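Local structure of dermonecrotic toxin (Pasteurella multocida, 2EBF) at residues 172-177 with 325-330; 331-336 with 515-520; 477-482 with 504-509; 486-491 with 521-526. The protein is a mitogenic, dermonecrotic toxin that induces bone resorption and is associated with severe atrophic rhinitis of pigs, this chain being its C-terminal region. One frame throughout, in Å; residues are numbered along the deposited sequence.

Interaction 1: residues 172-177 with 325-330; sequences ADLIRF and LMENTM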
# COMPACT_ATOMS: atom_id res chain seq x y z
N ALA A 172 -0.20 11.74 -0.85
CA ALA A 172 -1.38 12.52 -0.53
C ALA A 172 -2.60 11.60 -0.31
O ALA A 172 -3.34 11.73 0.68
CB ALA A 172 -1.68 13.55 -1.64
N ASP A 173 -2.80 10.67 -1.23
CA ASP A 173 -3.94 9.77 -1.15
C ASP A 173 -3.81 8.78 0.02
O ASP A 173 -4.81 8.40 0.61
CB ASP A 173 -4.15 9.04 -2.47
CG ASP A 173 -4.75 9.93 -3.54
OD1 ASP A 173 -5.56 10.83 -3.21
OD2 ASP A 173 -4.40 9.73 -4.72
N LEU A 174 -2.59 8.36 0.34
CA LEU A 174 -2.39 7.48 1.51
C LEU A 174 -2.68 8.25 2.81
O LEU A 174 -3.21 7.68 3.78
CB LEU A 174 -1.01 6.81 1.51
CG LEU A 174 -0.86 5.59 0.58
CD1 LEU A 174 0.59 5.36 0.15
CD2 LEU A 174 -1.44 4.31 1.21
N ILE A 175 -2.37 9.55 2.82
CA ILE A 175 -2.78 10.42 3.93
C ILE A 175 -4.30 10.51 4.01
O ILE A 175 -4.87 10.39 5.10
CB ILE A 175 -2.14 11.84 3.83
CG1 ILE A 175 -0.64 11.77 4.13
CG2 ILE A 175 -2.87 12.84 4.75
CD1 ILE A 175 0.14 13.05 3.73
N ARG A 176 -4.97 10.70 2.87
CA ARG A 176 -6.44 10.77 2.87
C ARG A 176 -7.07 9.49 3.43
O ARG A 176 -8.01 9.56 4.23
CB ARG A 176 -6.98 11.07 1.47
CG ARG A 176 -6.47 12.38 0.88
CD ARG A 176 -7.16 12.66 -0.44
NE ARG A 176 -7.00 14.05 -0.87
CZ ARG A 176 -6.18 14.45 -1.84
NH1 ARG A 176 -5.43 13.58 -2.50
NH2 ARG A 176 -6.13 15.74 -2.15
N PHE A 177 -6.53 8.34 3.02
CA PHE A 177 -6.95 7.05 3.58
C PHE A 177 -6.78 7.01 5.10
O PHE A 177 -7.70 6.62 5.82
CB PHE A 177 -6.16 5.90 2.92
CG PHE A 177 -6.30 4.56 3.63
CD1 PHE A 177 -7.52 3.89 3.65
CD2 PHE A 177 -5.21 3.99 4.28
CE1 PHE A 177 -7.66 2.67 4.30
CE2 PHE A 177 -5.33 2.76 4.93
CZ PHE A 177 -6.56 2.10 4.94
N LEU A 325 -1.29 -2.48 2.67
CA LEU A 325 -2.25 -3.10 1.75
C LEU A 325 -2.87 -2.09 0.81
O LEU A 325 -3.03 -2.36 -0.38
CB LEU A 325 -3.33 -3.89 2.50
CG LEU A 325 -2.83 -5.14 3.23
CD1 LEU A 325 -3.94 -5.75 4.08
CD2 LEU A 325 -2.28 -6.18 2.26
N MET A 326 -3.22 -0.92 1.35
CA MET A 326 -3.77 0.19 0.55
C MET A 326 -2.81 0.62 -0.55
O MET A 326 -3.21 0.86 -1.69
CB MET A 326 -4.11 1.37 1.45
CG MET A 326 -4.88 2.50 0.74
SD MET A 326 -6.42 1.91 0.01
CE MET A 326 -7.22 3.49 -0.30
N GLU A 327 -1.54 0.78 -0.19
CA GLU A 327 -0.51 1.11 -1.16
C GLU A 327 -0.48 0.09 -2.31
O GLU A 327 -0.39 0.47 -3.47
CB GLU A 327 0.85 1.19 -0.47
CG GLU A 327 1.98 1.62 -1.36
CD GLU A 327 3.30 1.65 -0.63
OE1 GLU A 327 3.62 0.67 0.08
OE2 GLU A 327 4.03 2.64 -0.78
N ASN A 328 -0.56 -1.21 -1.98
CA ASN A 328 -0.65 -2.28 -2.98
C ASN A 328 -1.86 -2.14 -3.89
O ASN A 328 -1.77 -2.26 -5.12
CB ASN A 328 -0.71 -3.65 -2.29
CG ASN A 328 0.59 -4.03 -1.62
OD1 ASN A 328 0.67 -5.08 -0.95
ND2 ASN A 328 1.62 -3.21 -1.79
N THR A 329 -3.02 -1.89 -3.28
CA THR A 329 -4.24 -1.66 -4.02
C THR A 329 -4.11 -0.47 -4.97
O THR A 329 -4.43 -0.57 -6.15
CB THR A 329 -5.43 -1.53 -3.06
OG1 THR A 329 -5.69 -2.82 -2.51
CG2 THR A 329 -6.67 -0.98 -3.75
N MET A 330 -3.58 0.64 -4.47
CA MET A 330 -3.42 1.83 -5.30
C MET A 330 -2.48 1.54 -6.47
O MET A 330 -2.78 1.88 -7.62
CB MET A 330 -2.87 2.98 -4.45
CG MET A 330 -3.87 3.49 -3.45
SD MET A 330 -3.19 4.61 -2.22
CE MET A 330 -2.46 5.87 -3.25
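M326 lies over one face of the F177 ring, where carbon and sulfur both meet the aromatic surface. Its CG stands 4.0 Å from the centroid of the F177 ring, a CH-pi contact, and its SD is 4.5 Å from that centroid, a Met-aromatic contact. Both vectors run 18° off the ring normal, which places them over the face, although CG is displaced toward the rim nearest F177 CG. The thioether gets there by a bend: M326 CG is anti to its backbone N, and chi2 of 58° then folds the chain so that CE ends 4.0 Å from F177 CD1.

One helical turn later M330 takes a different first torsion, with CG beside the backbone N and anti to the carbonyl carbon, and bends only at chi3. Its SD packs 3.8 Å from L174 CG, and the terminal CE reaches D173 CB at 3.7 Å. L174 CD2 touches both methionines, 3.9 Å from M326 CG. The D173 carboxylate turns to its own helix, where R176 NH1 meets OD1 from above the carboxylate plane at 2.8 Å in a salt bridge.

No hydrogen bond crosses the interface, so apolar contact joins the two helices, whose axes approach to 10.7 Å at 131°. Helix 151-164 adds F154 and L155 beside L174, while helix 473-490 flanks the pair through L477 against M326 and Y474 against R176.

Interaction 2: residues 331-336 with 515-520; sequences LLTESF and RPMPGL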
# COMPACT_ATOMS: atom_id res chain seq x y z
N LEU A 331 -1.37 0.88 -6.18
CA LEU A 331 -0.40 0.50 -7.21
C LEU A 331 -1.04 -0.37 -8.29
O LEU A 331 -0.76 -0.21 -9.48
CB LEU A 331 0.78 -0.25 -6.58
CG LEU A 331 1.89 -0.72 -7.52
CD1 LEU A 331 2.57 0.51 -8.14
CD2 LEU A 331 2.89 -1.58 -6.78
N LEU A 332 -1.90 -1.30 -7.86
CA LEU A 332 -2.58 -2.20 -8.78
C LEU A 332 -3.47 -1.45 -9.78
O LEU A 332 -3.72 -1.96 -10.86
CB LEU A 332 -3.40 -3.24 -8.00
CG LEU A 332 -4.20 -4.33 -8.72
CD1 LEU A 332 -3.34 -5.57 -9.01
CD2 LEU A 332 -5.38 -4.70 -7.84
N THR A 333 -3.95 -0.26 -9.41
CA THR A 333 -4.81 0.51 -10.32
C THR A 333 -4.02 1.31 -11.36
O THR A 333 -4.59 1.78 -12.37
CB THR A 333 -5.72 1.50 -9.57
OG1 THR A 333 -4.92 2.54 -8.99
CG2 THR A 333 -6.54 0.81 -8.49
N GLU A 334 -2.72 1.52 -11.10
CA GLU A 334 -1.90 2.40 -11.93
C GLU A 334 -1.78 1.91 -13.36
O GLU A 334 -1.41 0.76 -13.61
CB GLU A 334 -0.50 2.58 -11.33
CG GLU A 334 -0.46 3.54 -10.17
CD GLU A 334 0.95 3.76 -9.61
OE1 GLU A 334 1.04 4.42 -8.55
OE2 GLU A 334 1.95 3.30 -10.22
N SER A 335 -2.10 2.80 -14.30
CA SER A 335 -2.02 2.48 -15.72
C SER A 335 -2.74 1.17 -16.07
O SER A 335 -2.28 0.41 -16.93
CB SER A 335 -0.55 2.44 -16.18
OG SER A 335 0.02 3.75 -16.15
N PHE A 336 -3.86 0.88 -15.40
CA PHE A 336 -4.65 -0.28 -15.81
C PHE A 336 -5.20 0.05 -17.19
O PHE A 336 -5.75 1.13 -17.39
CB PHE A 336 -5.80 -0.61 -14.85
CG PHE A 336 -6.60 -1.81 -15.27
CD1 PHE A 336 -6.16 -3.10 -14.97
CD2 PHE A 336 -7.77 -1.66 -16.01
CE1 PHE A 336 -6.88 -4.22 -15.39
CE2 PHE A 336 -8.51 -2.77 -16.43
CZ PHE A 336 -8.06 -4.06 -16.12
N ARG A 515 -7.67 7.98 -10.40
CA ARG A 515 -8.04 7.17 -11.56
C ARG A 515 -9.08 6.13 -11.12
O ARG A 515 -9.38 6.03 -9.94
CB ARG A 515 -6.81 6.46 -12.14
CG ARG A 515 -6.29 5.32 -11.27
CD ARG A 515 -4.96 4.78 -11.74
NE ARG A 515 -3.90 5.77 -11.58
CZ ARG A 515 -3.25 5.99 -10.44
NH1 ARG A 515 -3.53 5.28 -9.35
NH2 ARG A 515 -2.30 6.93 -10.40
N PRO A 516 -9.66 5.39 -12.07
CA PRO A 516 -10.63 4.39 -11.62
C PRO A 516 -9.99 3.20 -10.91
O PRO A 516 -8.83 2.85 -11.16
CB PRO A 516 -11.31 3.94 -12.93
CG PRO A 516 -10.92 4.99 -13.98
CD PRO A 516 -9.55 5.44 -13.54
N MET A 517 -10.76 2.60 -10.01
CA MET A 517 -10.46 1.26 -9.51
C MET A 517 -11.26 0.24 -10.34
O MET A 517 -12.48 0.19 -10.22
CB MET A 517 -10.85 1.15 -8.03
CG MET A 517 -10.80 -0.25 -7.45
SD MET A 517 -9.11 -0.86 -7.48
CE MET A 517 -9.32 -2.41 -6.59
N PRO A 518 -10.58 -0.56 -11.17
CA PRO A 518 -11.30 -1.53 -12.00
C PRO A 518 -11.95 -2.57 -11.11
O PRO A 518 -11.51 -2.76 -9.97
CB PRO A 518 -10.18 -2.17 -12.85
CG PRO A 518 -9.02 -1.22 -12.75
CD PRO A 518 -9.13 -0.62 -11.39
N GLY A 519 -12.99 -3.23 -11.61
CA GLY A 519 -13.69 -4.23 -10.83
C GLY A 519 -13.07 -5.60 -11.00
O GLY A 519 -12.14 -5.78 -11.80
N LEU A 520 -13.59 -6.58 -10.27
CA LEU A 520 -13.09 -7.96 -10.35
C LEU A 520 -13.12 -8.45 -11.79
O LEU A 520 -12.25 -9.18 -12.25
CB LEU A 520 -13.98 -8.91 -9.54
CG LEU A 520 -13.91 -9.00 -8.03
CD1 LEU A 520 -15.27 -9.44 -7.52
CD2 LEU A 520 -12.82 -9.99 -7.58
O HOH W 1 -7.06 2.36 -13.10
O HOH W 2 0.25 6.92 -8.70
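R515 reaches across T333 and E334, and its side chain can be followed outward. From CB, chi1 of 72° sets CG between the backbone N and the carbonyl carbon, and CG passes 3.8 Å from T333 OG1. CD comes to 3.1 Å from T333 O, a close approach without an N-H. A bend at chi3 then turns the chain along the end of helix 312-333, where NE faces E334 CA. E334 CG lies over one face of the guanidinium, 3.7 Å from CZ. At the tip NH1 donates to T333 OG1 (3.1 Å, N-H...O angle 151°), which is also bonded to M330 O. NH2 donates to a water, which in turn donates to E334 OE1, an oxygen also bonded to S168 OG.

T333 presents its methyl to the strand: CG2 is 3.2 Å from M517 SD, a tight contact. A second water donates to both T333 O and P516 O, joining the backbones. Beyond the type II turn of T333 to F336, P518 CG sits over the F336 ring, 3.8 Å from its centroid and 25° off the normal.

Any attraction between the charges of E334 and R515 is probably indirect, through the bridging water and at a distance, since OE1 stays 4.6 Å from NH2 and well out of the guanidinium plane; the directional polar grip comes from the threonine hydroxyl, and P518 on F336 adds a CH-pi contact at the apolar end.

Interaction 3: residues 477-482 with 504-509; sequences LYYKGN and SSLLNS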
# COMPACT_ATOMS: atom_id res chain seq x y z
N LEU A 477 -12.41 1.36 -1.28
CA LEU A 477 -11.27 0.99 -2.14
C LEU A 477 -10.35 -0.02 -1.45
O LEU A 477 -9.90 -0.98 -2.09
CB LEU A 477 -10.48 2.25 -2.53
CG LEU A 477 -9.19 2.07 -3.34
CD1 LEU A 477 -9.49 1.37 -4.64
CD2 LEU A 477 -8.53 3.41 -3.62
N TYR A 478 -10.05 0.22 -0.17
CA TYR A 478 -9.22 -0.67 0.62
C TYR A 478 -9.82 -2.07 0.63
O TYR A 478 -9.12 -3.04 0.35
CB TYR A 478 -9.06 -0.16 2.08
CG TYR A 478 -8.33 -1.16 2.97
CD1 TYR A 478 -9.04 -2.13 3.69
CD2 TYR A 478 -6.94 -1.17 3.05
CE1 TYR A 478 -8.37 -3.07 4.49
CE2 TYR A 478 -6.27 -2.08 3.84
CZ TYR A 478 -6.98 -3.03 4.55
OH TYR A 478 -6.30 -3.95 5.34
N TYR A 479 -11.10 -2.15 0.95
CA TYR A 479 -11.80 -3.43 1.04
C TYR A 479 -11.87 -4.14 -0.31
O TYR A 479 -11.55 -5.32 -0.42
CB TYR A 479 -13.20 -3.20 1.64
CG TYR A 479 -14.06 -4.42 1.68
CD1 TYR A 479 -13.79 -5.46 2.56
CD2 TYR A 479 -15.16 -4.55 0.82
CE1 TYR A 479 -14.59 -6.60 2.60
CE2 TYR A 479 -15.96 -5.68 0.85
CZ TYR A 479 -15.66 -6.70 1.74
OH TYR A 479 -16.46 -7.83 1.78
N LYS A 480 -12.25 -3.40 -1.35
CA LYS A 480 -12.33 -3.97 -2.70
C LYS A 480 -10.97 -4.45 -3.19
O LYS A 480 -10.86 -5.51 -3.82
CB LYS A 480 -12.89 -2.93 -3.67
CG LYS A 480 -12.99 -3.43 -5.11
CD LYS A 480 -13.53 -2.33 -5.99
CE LYS A 480 -13.84 -2.84 -7.38
NZ LYS A 480 -14.21 -1.71 -8.29
N GLY A 481 -9.93 -3.67 -2.91
CA GLY A 481 -8.58 -3.98 -3.36
C GLY A 481 -8.09 -5.31 -2.85
O GLY A 481 -7.47 -6.07 -3.59
N ASN A 482 -8.36 -5.60 -1.58
CA ASN A 482 -7.93 -6.87 -0.98
C ASN A 482 -8.64 -8.09 -1.58
O ASN A 482 -8.07 -9.18 -1.70
CB ASN A 482 -8.11 -6.84 0.53
CG ASN A 482 -7.15 -5.88 1.23
OD1 ASN A 482 -7.44 -5.41 2.34
ND2 ASN A 482 -6.02 -5.58 0.59
N SER A 504 -22.29 -5.75 -6.28
CA SER A 504 -22.08 -4.96 -7.50
C SER A 504 -20.92 -3.96 -7.41
O SER A 504 -20.22 -3.72 -8.39
CB SER A 504 -23.37 -4.27 -7.93
OG SER A 504 -24.24 -5.22 -8.54
N SER A 505 -20.70 -3.41 -6.22
CA SER A 505 -19.56 -2.53 -5.94
C SER A 505 -18.18 -3.18 -6.14
O SER A 505 -17.16 -2.49 -6.24
CB SER A 505 -19.66 -1.97 -4.52
OG SER A 505 -19.52 -3.01 -3.56
N LEU A 506 -18.14 -4.51 -6.20
CA LEU A 506 -16.87 -5.21 -6.39
C LEU A 506 -16.70 -5.62 -7.85
O LEU A 506 -15.58 -5.71 -8.35
CB LEU A 506 -16.79 -6.45 -5.48
CG LEU A 506 -17.00 -6.22 -3.97
CD1 LEU A 506 -17.00 -7.55 -3.23
CD2 LEU A 506 -15.94 -5.26 -3.38
N LEU A 507 -17.82 -5.85 -8.52
CA LEU A 507 -17.86 -6.42 -9.87
C LEU A 507 -17.21 -5.55 -10.93
O LEU A 507 -16.28 -5.99 -11.60
CB LEU A 507 -19.31 -6.70 -10.27
CG LEU A 507 -20.06 -7.77 -9.47
CD1 LEU A 507 -21.53 -7.82 -9.87
CD2 LEU A 507 -19.42 -9.12 -9.70
N ASN A 508 -17.75 -4.34 -11.08
CA ASN A 508 -17.29 -3.37 -12.08
C ASN A 508 -16.52 -2.21 -11.44
O ASN A 508 -16.19 -2.27 -10.25
CB ASN A 508 -18.49 -2.84 -12.88
CG ASN A 508 -19.01 -3.86 -13.89
OD1 ASN A 508 -18.24 -4.44 -14.66
ND2 ASN A 508 -20.32 -4.09 -13.88
N SER A 509 -16.23 -1.17 -12.22
CA SER A 509 -15.35 -0.10 -11.76
C SER A 509 -15.98 0.74 -10.66
O SER A 509 -17.21 0.82 -10.56
CB SER A 509 -14.88 0.79 -12.91
OG SER A 509 -14.17 0.02 -13.88
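K480 is fully extended toward the segment 504-509, every torsion anti: CG is anti to the backbone N (chi1 179°), and no later bond turns the chain aside. L506 comes from the other side with CG beside its backbone N, which brings CD2 down onto the root of the lysine. CD2 is 3.8 Å from K480 CB and nearly as close to K480 CG, the two side chains sliding past each other in opposite directions. The same methyl lies 4.3 Å from Y479 CE2, obliquely to that ring.

Farther out the lysine leaves apolar company and enters a group of carbonyls at the end of the short helix 504-507. K480 CE is 3.5 Å from both S505 O and L506 O. NZ then donates to N508 O at 2.8 Å, with a C=O...N angle of 147° and the donor tilted 20° from the carbonyl plane. T510 OG1 is a further hydrogen-bond partner, and M517 O and P518 O add weak bonds, so a buried ammonium is met by several oxygens from different turns of the chain. Carbonyls from the end of helix 504-507 and from 517-518 gathered round NZ would probably favour the protonated lysine.

N508, first to leave helical backbone angles, anchors its amide elsewhere: OD1 to Q522 NE2 and ND2 to L540 O. Helix 504-507 directly follows strand 498-502 of the mixed sheet and lies against helix 520-524, while helix 473-490 turns Y478 and L477 toward helix 312-333.

Interaction 4: residues 486-491 with 521-526; sequences EAIEKL and VQYLKI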
# COMPACT_ATOMS: atom_id res chain seq x y z
N GLU A 486 -6.89 -11.09 -3.98
CA GLU A 486 -7.08 -12.53 -3.77
C GLU A 486 -7.59 -13.24 -5.03
O GLU A 486 -7.11 -14.32 -5.38
CB GLU A 486 -8.00 -12.81 -2.57
CG GLU A 486 -8.17 -14.30 -2.20
CD GLU A 486 -6.93 -14.93 -1.57
OE1 GLU A 486 -5.87 -14.27 -1.51
OE2 GLU A 486 -7.00 -16.10 -1.15
N ALA A 487 -8.57 -12.62 -5.70
CA ALA A 487 -9.12 -13.20 -6.93
C ALA A 487 -8.09 -13.34 -8.06
O ALA A 487 -8.10 -14.33 -8.79
CB ALA A 487 -10.34 -12.41 -7.40
N ILE A 488 -7.21 -12.35 -8.19
CA ILE A 488 -6.14 -12.44 -9.19
C ILE A 488 -5.21 -13.61 -8.89
O ILE A 488 -4.86 -14.37 -9.79
CB ILE A 488 -5.31 -11.14 -9.26
CG1 ILE A 488 -6.16 -9.96 -9.79
CG2 ILE A 488 -4.07 -11.33 -10.14
CD1 ILE A 488 -6.68 -10.16 -11.19
N GLU A 489 -4.84 -13.76 -7.63
CA GLU A 489 -3.93 -14.83 -7.23
C GLU A 489 -4.55 -16.20 -7.44
O GLU A 489 -3.88 -17.13 -7.87
CB GLU A 489 -3.49 -14.62 -5.78
CG GLU A 489 -2.46 -15.62 -5.23
CD GLU A 489 -1.16 -15.67 -6.03
OE1 GLU A 489 -0.58 -16.78 -6.12
OE2 GLU A 489 -0.70 -14.63 -6.56
N LYS A 490 -5.85 -16.31 -7.15
CA LYS A 490 -6.47 -17.63 -7.00
C LYS A 490 -7.35 -18.07 -8.16
O LYS A 490 -7.61 -19.26 -8.32
CB LYS A 490 -7.25 -17.69 -5.69
CG LYS A 490 -6.40 -17.44 -4.45
CD LYS A 490 -5.34 -18.52 -4.30
CE LYS A 490 -4.34 -18.21 -3.20
NZ LYS A 490 -4.89 -18.48 -1.86
N LEU A 491 -7.81 -17.12 -8.98
CA LEU A 491 -8.82 -17.43 -9.99
C LEU A 491 -8.37 -17.41 -11.44
O LEU A 491 -8.76 -18.31 -12.20
CB LEU A 491 -10.07 -16.56 -9.81
CG LEU A 491 -10.88 -16.78 -8.53
CD1 LEU A 491 -12.05 -15.82 -8.50
CD2 LEU A 491 -11.34 -18.24 -8.37
N VAL A 521 -14.16 -8.00 -12.49
CA VAL A 521 -14.53 -8.49 -13.80
C VAL A 521 -13.54 -7.95 -14.84
O VAL A 521 -13.12 -8.68 -15.75
CB VAL A 521 -16.02 -8.13 -13.98
CG1 VAL A 521 -16.36 -7.39 -15.25
CG2 VAL A 521 -16.89 -9.31 -13.68
N GLN A 522 -13.14 -6.69 -14.69
CA GLN A 522 -12.08 -6.13 -15.53
C GLN A 522 -10.74 -6.82 -15.30
O GLN A 522 -10.07 -7.21 -16.25
CB GLN A 522 -11.96 -4.62 -15.33
CG GLN A 522 -13.10 -3.86 -15.95
CD GLN A 522 -14.39 -3.97 -15.16
OE1 GLN A 522 -14.37 -3.92 -13.93
NE2 GLN A 522 -15.51 -4.10 -15.86
N TYR A 523 -10.35 -6.96 -14.04
CA TYR A 523 -9.09 -7.65 -13.74
C TYR A 523 -9.10 -9.09 -14.20
O TYR A 523 -8.07 -9.58 -14.68
CB TYR A 523 -8.74 -7.57 -12.26
CG TYR A 523 -8.13 -6.25 -11.84
CD1 TYR A 523 -6.81 -5.93 -12.18
CD2 TYR A 523 -8.86 -5.34 -11.08
CE1 TYR A 523 -6.24 -4.71 -11.78
CE2 TYR A 523 -8.29 -4.13 -10.67
CZ TYR A 523 -6.99 -3.83 -11.02
OH TYR A 523 -6.44 -2.62 -10.62
N LEU A 524 -10.24 -9.78 -14.09
CA LEU A 524 -10.31 -11.21 -14.44
C LEU A 524 -10.66 -11.46 -15.91
O LEU A 524 -10.69 -12.61 -16.36
CB LEU A 524 -11.27 -11.96 -13.51
CG LEU A 524 -10.89 -12.06 -12.02
CD1 LEU A 524 -12.01 -12.75 -11.23
CD2 LEU A 524 -9.55 -12.82 -11.82
N LYS A 525 -10.92 -10.39 -16.66
CA LYS A 525 -11.20 -10.48 -18.10
C LYS A 525 -12.50 -11.27 -18.38
O LYS A 525 -12.56 -12.08 -19.31
CB LYS A 525 -10.03 -11.11 -18.87
CG LYS A 525 -8.64 -10.50 -18.62
CD LYS A 525 -7.76 -11.35 -17.69
CE LYS A 525 -7.36 -12.67 -18.32
NZ LYS A 525 -6.58 -13.54 -17.38
N ILE A 526 -13.52 -11.05 -17.56
CA ILE A 526 -14.80 -11.75 -17.69
C ILE A 526 -15.95 -10.73 -17.67
O ILE A 526 -15.72 -9.58 -17.35
CB ILE A 526 -14.99 -12.81 -16.58
CG1 ILE A 526 -14.96 -12.15 -15.18
CG2 ILE A 526 -13.93 -13.92 -16.73
CD1 ILE A 526 -15.21 -13.11 -14.02
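I488 and A487 meet the short helix 520-524 at its C-terminal end. Walking along the segment, V521 holds position through a backbone bond to L507 and packs on W341. Q522 turns back toward the start of the helix, its OE1 accepting from the amide of G519, the N-cap residue.

Y523 makes the first cross-segment contact with its CB, 3.5 Å from I488 CD1, while the ring is met by that methyl only obliquely. I488 delivers CD1 there by two like turns, CG1 beside the backbone N (chi1 -66°) and then chi2 of -62°. The far end of Y523 belongs to another neighbour: OH bonds weakly to L332 O, and the ring meets F336 with planes at about 60°.

Helix 473-490 is the helix of a beta-alpha-beta crossover, linking parallel strands 456-461 and 498-502 with strand 399-402 between them in the sheet, and L524 packs on its last turns. CD2 of L524 lies 3.7 Å from A487 O and 4.0 Å from I488 CD1. Its other methyl, CD1, is 4.2 Å from A487 CB and 4.1 Å from L491 CD1.

K525 then leaves the helix with positive phi in a Schellman motif: I526 N bonds to V521 O at 3.0 Å, and K525 N bonds weakly to Q522 O at 3.3 Å. I526 turns its side chain onto F498 of strand 498-502.

Overall arrangement
From the N terminus, interaction 1 closes first, bringing helix 171-180 onto helix 312-333 across 147 residues. Interaction 2 opens directly afterwards on the end of that same helix and closes a loop of 178 residues at strand 516-517, so the two stand in series and touch. Interaction 3 is nested inside that loop, joining helix 473-490 to helix 504-507. Interaction 4 starts farther along helix 473-490 and ends at 521-526, crossing both interaction 2 and interaction 3. Centres of interactions 2 and 3 lie about 10 Å apart. Together the contacts link helices 171-180 and 312-333 to elements packed against the mixed sheet.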